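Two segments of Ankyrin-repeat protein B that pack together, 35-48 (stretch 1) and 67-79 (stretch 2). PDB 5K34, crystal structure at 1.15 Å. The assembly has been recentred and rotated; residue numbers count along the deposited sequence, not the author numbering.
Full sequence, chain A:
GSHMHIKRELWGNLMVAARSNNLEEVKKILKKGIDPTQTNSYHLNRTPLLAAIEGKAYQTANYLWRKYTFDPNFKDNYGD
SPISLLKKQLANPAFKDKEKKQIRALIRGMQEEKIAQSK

Stretch 1, residues 35-48: DPTQTNSYHLNRTP
Stretch 2 (67-79) KYTFDPNFKDNYG

Residues 35-48 and 67-79 form two irregular loops that bury 701 Å² between them. They run antiparallel where Leu44 and Asn45 face Asn77 and Asp76 (CA-CA 5.3 and 4.4 Å), and Thr37 lies beside Phe70 (5.6 Å).

At the first end, a type I turn from Asp35 to Gln38 presents two small knobs to two aromatic plates. Pro36, C-gamma endo, sets CG over the face of Tyr68 (chi1 m, chi2 -84°), 3.7 Å from the ring centroid and 9° off its normal. Thr37 (chi1 p) places CG2 over the face of Phe70 (m, -90°), 3.8 Å from the centroid; the same methyl fits against Tyr68 CB at 3.7 Å. Threonine suits this site because its CB carries both a methyl, CG2, for the Phe70 face and a hydroxyl, OG1, that donates to Asp35 OD1 (2.8 Å), which also accepts from Thr37 N (2.9 Å). Pro36 O, 3.4 Å from Phe70 CE1, is buried without a polar partner. Water 1 links Thr37 O to Asp71 N, and water 2 links Thr37 OG1 to Thr69 O.

The chain then extends through Thr39, whose CG2 meets Phe74 CE2 (3.7 Å) while its OG1 donates to Arg46 O (2.7 Å). Phe74 (t, 73°) reaches from the type I turn 71-74 to within 3.5 Å of Asn45 O at CE2. Water 3 fills the gap between Asn45 O and Phe74 O.

A type I turn 41-44 overlaps a type I' turn 43-46, whose central residues Leu44 and Asn45 have positive phi (61° and 58°). Asn77, the second residue of the type I turn 76-79, donates through N to Leu44 O (2.9 Å, 159°). Arg46 (m, t, p) curls so that NE forms a salt bridge with Asp76 OD2 (2.9 Å; Asp76 chi1 p), and water 4 joins Arg46 NH1 to that oxygen. Tyr78 (m, -89°) flanks the bridge, its CE2 4.1 Å from both Arg46 CD and Leu44 CD1.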

# COMPACT_ATOMS: atom_id res chain seq x y z
N ASP A 35 -5.47 4.89 -11.30
CA ASP A 35 -4.82 5.72 -10.31
C ASP A 35 -4.84 4.97 -8.97
O ASP A 35 -5.91 4.79 -8.35
CB ASP A 35 -5.55 7.07 -10.19
CG ASP A 35 -4.93 7.98 -9.17
OD1 ASP A 35 -4.07 7.56 -8.34
OD2 ASP A 35 -5.28 9.20 -9.13
N PRO A 36 -3.66 4.50 -8.51
CA PRO A 36 -3.68 3.61 -7.33
C PRO A 36 -3.97 4.37 -6.04
O PRO A 36 -4.12 3.73 -4.98
CB PRO A 36 -2.24 3.05 -7.32
CG PRO A 36 -1.43 4.18 -7.92
CD PRO A 36 -2.30 4.76 -9.01
N THR A 37 -3.99 5.70 -6.07
CA THR A 37 -4.16 6.49 -4.85
C THR A 37 -5.64 6.79 -4.56
O THR A 37 -5.95 7.29 -3.45
CB THR A 37 -3.40 7.86 -4.92
OG1 THR A 37 -4.10 8.74 -5.84
CG2 THR A 37 -1.98 7.68 -5.39
N GLN A 38 -6.50 6.55 -5.54
CA GLN A 38 -7.91 6.91 -5.37
C GLN A 38 -8.73 5.66 -5.16
O GLN A 38 -8.57 4.64 -5.84
CB GLN A 38 -8.39 7.69 -6.60
CG GLN A 38 -7.71 9.05 -6.79
CD GLN A 38 -7.63 9.91 -5.52
OE1 GLN A 38 -6.52 10.22 -5.01
NE2 GLN A 38 -8.79 10.34 -5.02
N THR A 39 -9.65 5.74 -4.21
CA THR A 39 -10.44 4.58 -3.80
C THR A 39 -11.84 5.03 -3.42
O THR A 39 -12.17 6.24 -3.57
CB THR A 39 -9.72 3.79 -2.68
OG1 THR A 39 -10.48 2.63 -2.37
CG2 THR A 39 -9.50 4.65 -1.44
N ASN A 40 -12.68 4.13 -2.95
CA ASN A 40 -14.08 4.46 -2.67
C ASN A 40 -14.66 3.38 -1.77
O ASN A 40 -14.01 2.43 -1.39
CB ASN A 40 -14.87 4.60 -3.99
CG ASN A 40 -14.82 3.34 -4.85
OD1 ASN A 40 -14.70 2.22 -4.36
ND2 ASN A 40 -14.90 3.53 -6.16
N SER A 41 -15.96 3.57 -1.48
CA SER A 41 -16.75 2.69 -0.64
C SER A 41 -16.68 1.20 -1.11
O SER A 41 -16.51 0.28 -0.35
CB SER A 41 -18.20 3.23 -0.61
OG SER A 41 -19.01 2.35 0.04
N TYR A 42 -16.86 1.05 -2.40
CA TYR A 42 -16.95 -0.27 -3.02
C TYR A 42 -15.65 -1.07 -2.76
O TYR A 42 -15.66 -2.25 -2.52
CB TYR A 42 -17.23 -0.16 -4.53
CG TYR A 42 -17.38 -1.52 -5.19
CD1 TYR A 42 -18.58 -2.25 -5.07
CD2 TYR A 42 -16.32 -2.10 -5.85
CE1 TYR A 42 -18.70 -3.51 -5.65
CE2 TYR A 42 -16.42 -3.36 -6.44
CZ TYR A 42 -17.62 -4.04 -6.32
OH TYR A 42 -17.72 -5.32 -6.88
N HIS A 43 -14.53 -0.33 -2.84
CA HIS A 43 -13.19 -0.90 -2.58
C HIS A 43 -12.78 -0.78 -1.11
O HIS A 43 -11.58 -0.91 -0.80
CB HIS A 43 -12.20 -0.24 -3.52
CG HIS A 43 -12.46 -0.55 -4.95
ND1 HIS A 43 -12.57 -1.85 -5.43
CD2 HIS A 43 -12.66 0.26 -6.03
CE1 HIS A 43 -12.81 -1.82 -6.73
NE2 HIS A 43 -12.85 -0.56 -7.12
N LEU A 44 -13.76 -0.58 -0.21
CA LEU A 44 -13.54 -0.55 1.22
C LEU A 44 -12.58 0.59 1.65
O LEU A 44 -11.98 0.50 2.72
CB LEU A 44 -13.07 -1.90 1.80
CG LEU A 44 -13.91 -3.13 1.41
CD1 LEU A 44 -13.34 -4.39 2.06
CD2 LEU A 44 -15.44 -2.98 1.50
N ASN A 45 -12.42 1.59 0.76
CA ASN A 45 -11.46 2.67 0.99
C ASN A 45 -10.01 2.19 1.17
O ASN A 45 -9.19 2.89 1.75
CB ASN A 45 -11.90 3.60 2.15
CG ASN A 45 -12.95 4.58 1.70
OD1 ASN A 45 -13.95 4.81 2.50
ND2 ASN A 45 -12.80 5.15 0.59
N ARG A 46 -9.72 1.02 0.60
CA ARG A 46 -8.34 0.52 0.61
C ARG A 46 -7.60 0.93 -0.64
O ARG A 46 -8.20 1.29 -1.67
CB ARG A 46 -8.33 -1.03 0.73
CG ARG A 46 -9.26 -1.59 1.81
CD ARG A 46 -8.93 -3.03 2.14
NE ARG A 46 -7.86 -3.08 3.13
CZ ARG A 46 -6.92 -4.02 3.17
NH1 ARG A 46 -5.98 -3.95 4.12
NH2 ARG A 46 -6.87 -5.00 2.27
N THR A 47 -6.26 0.85 -0.59
CA THR A 47 -5.44 1.07 -1.79
C THR A 47 -4.43 -0.07 -1.89
O THR A 47 -4.22 -0.81 -0.92
CB THR A 47 -4.62 2.38 -1.68
OG1 THR A 47 -3.66 2.25 -0.62
CG2 THR A 47 -5.54 3.60 -1.45
N PRO A 48 -3.73 -0.18 -3.03
CA PRO A 48 -2.68 -1.18 -3.14
C PRO A 48 -1.50 -0.88 -2.25
O PRO A 48 -0.67 -1.77 -2.01
CB PRO A 48 -2.29 -1.15 -4.63
CG PRO A 48 -2.78 0.16 -5.13
CD PRO A 48 -4.07 0.42 -4.33
N LYS A 67 6.43 6.77 -6.15
CA LYS A 67 6.03 7.11 -7.52
C LYS A 67 4.70 7.84 -7.58
O LYS A 67 4.44 8.57 -8.57
CB LYS A 67 5.97 5.86 -8.37
CG LYS A 67 7.37 5.34 -8.76
CD LYS A 67 8.12 6.28 -9.72
CE LYS A 67 9.55 5.84 -9.91
NZ LYS A 67 10.32 6.92 -10.60
N TYR A 68 3.86 7.74 -6.55
CA TYR A 68 2.53 8.35 -6.56
C TYR A 68 2.32 9.11 -5.28
O TYR A 68 3.03 8.88 -4.28
CB TYR A 68 1.43 7.26 -6.66
CG TYR A 68 1.52 6.46 -7.92
CD1 TYR A 68 0.94 6.92 -9.13
CD2 TYR A 68 2.24 5.27 -7.95
CE1 TYR A 68 1.07 6.16 -10.32
CE2 TYR A 68 2.41 4.53 -9.13
CZ TYR A 68 1.82 5.01 -10.30
OH TYR A 68 1.96 4.28 -11.46
N THR A 69 1.42 10.05 -5.28
CA THR A 69 1.12 10.87 -4.09
C THR A 69 0.01 10.26 -3.27
O THR A 69 -1.18 10.41 -3.59
CB THR A 69 0.78 12.33 -4.46
OG1 THR A 69 1.87 12.85 -5.23
CG2 THR A 69 0.60 13.17 -3.18
N PHE A 70 0.39 9.47 -2.27
CA PHE A 70 -0.55 8.86 -1.34
C PHE A 70 -0.65 9.68 -0.06
O PHE A 70 0.33 10.22 0.40
CB PHE A 70 -0.06 7.46 -0.90
CG PHE A 70 -0.28 6.37 -1.92
CD1 PHE A 70 -1.44 5.62 -1.94
CD2 PHE A 70 0.71 6.07 -2.87
CE1 PHE A 70 -1.64 4.61 -2.87
CE2 PHE A 70 0.52 5.08 -3.82
CZ PHE A 70 -0.64 4.34 -3.82
N ASP A 71 -1.87 9.72 0.51
CA ASP A 71 -2.06 10.25 1.84
C ASP A 71 -1.79 9.11 2.85
O ASP A 71 -2.60 8.18 2.91
CB ASP A 71 -3.49 10.78 1.98
CG ASP A 71 -3.81 11.22 3.38
OD1 ASP A 71 -2.97 11.10 4.32
OD2 ASP A 71 -4.99 11.64 3.60
N PRO A 72 -0.66 9.14 3.58
CA PRO A 72 -0.31 7.97 4.42
C PRO A 72 -1.18 7.87 5.69
O PRO A 72 -1.03 6.89 6.41
CB PRO A 72 1.17 8.26 4.77
CG PRO A 72 1.22 9.78 4.78
CD PRO A 72 0.31 10.27 3.69
N ASN A 73 -2.01 8.88 5.94
CA ASN A 73 -2.96 8.82 7.06
C ASN A 73 -4.38 8.55 6.59
O ASN A 73 -5.31 8.61 7.39
CB ASN A 73 -2.90 10.11 7.90
CG ASN A 73 -1.52 10.27 8.53
OD1 ASN A 73 -0.75 11.19 8.10
ND2 ASN A 73 -1.15 9.43 9.44
N PHE A 74 -4.58 8.23 5.32
CA PHE A 74 -5.95 7.97 4.83
C PHE A 74 -6.40 6.60 5.24
O PHE A 74 -5.79 5.57 4.87
CB PHE A 74 -6.02 8.12 3.31
CG PHE A 74 -7.41 7.88 2.77
CD1 PHE A 74 -8.41 8.84 2.98
CD2 PHE A 74 -7.73 6.66 2.17
CE1 PHE A 74 -9.72 8.59 2.53
CE2 PHE A 74 -9.05 6.42 1.75
CZ PHE A 74 -10.02 7.40 1.93
N LYS A 75 -7.50 6.55 6.00
CA LYS A 75 -8.00 5.29 6.56
C LYS A 75 -8.91 4.54 5.61
O LYS A 75 -9.73 5.12 4.87
CB LYS A 75 -8.79 5.60 7.85
CG LYS A 75 -7.89 6.11 8.95
CD LYS A 75 -8.65 6.46 10.24
CE LYS A 75 -9.59 7.67 10.10
NZ LYS A 75 -8.82 8.90 9.78
N ASP A 76 -8.80 3.21 5.65
CA ASP A 76 -9.80 2.35 5.01
C ASP A 76 -10.97 2.12 5.94
O ASP A 76 -11.05 2.68 7.05
CB ASP A 76 -9.16 1.05 4.50
CG ASP A 76 -8.83 0.07 5.56
OD1 ASP A 76 -9.10 0.26 6.77
OD2 ASP A 76 -8.27 -1.02 5.17
N ASN A 77 -11.94 1.32 5.49
CA ASN A 77 -13.18 1.12 6.28
C ASN A 77 -12.99 0.21 7.45
O ASN A 77 -13.94 0.05 8.23
CB ASN A 77 -14.33 0.67 5.37
CG ASN A 77 -14.84 1.82 4.50
OD1 ASN A 77 -14.41 2.94 4.67
ND2 ASN A 77 -15.78 1.48 3.61
N TYR A 78 -11.82 -0.42 7.60
CA TYR A 78 -11.46 -1.11 8.83
C TYR A 78 -10.89 -0.10 9.83
O TYR A 78 -10.68 -0.47 11.01
CB TYR A 78 -10.42 -2.19 8.59
CG TYR A 78 -10.89 -3.27 7.65
CD1 TYR A 78 -11.58 -4.39 8.15
CD2 TYR A 78 -10.67 -3.17 6.30
CE1 TYR A 78 -11.98 -5.42 7.29
CE2 TYR A 78 -11.07 -4.19 5.42
CZ TYR A 78 -11.70 -5.31 5.91
OH TYR A 78 -12.05 -6.33 5.06
N GLY A 79 -10.57 1.10 9.37
CA GLY A 79 -9.97 2.13 10.23
C GLY A 79 -8.44 2.21 10.07
O GLY A 79 -7.82 3.00 10.79
O HOH W 1 -4.28 8.38 -1.03
O HOH W 2 -2.61 11.55 -5.88
O HOH W 3 -6.53 3.50 2.87
O HOH W 4 -6.64 -2.61 6.56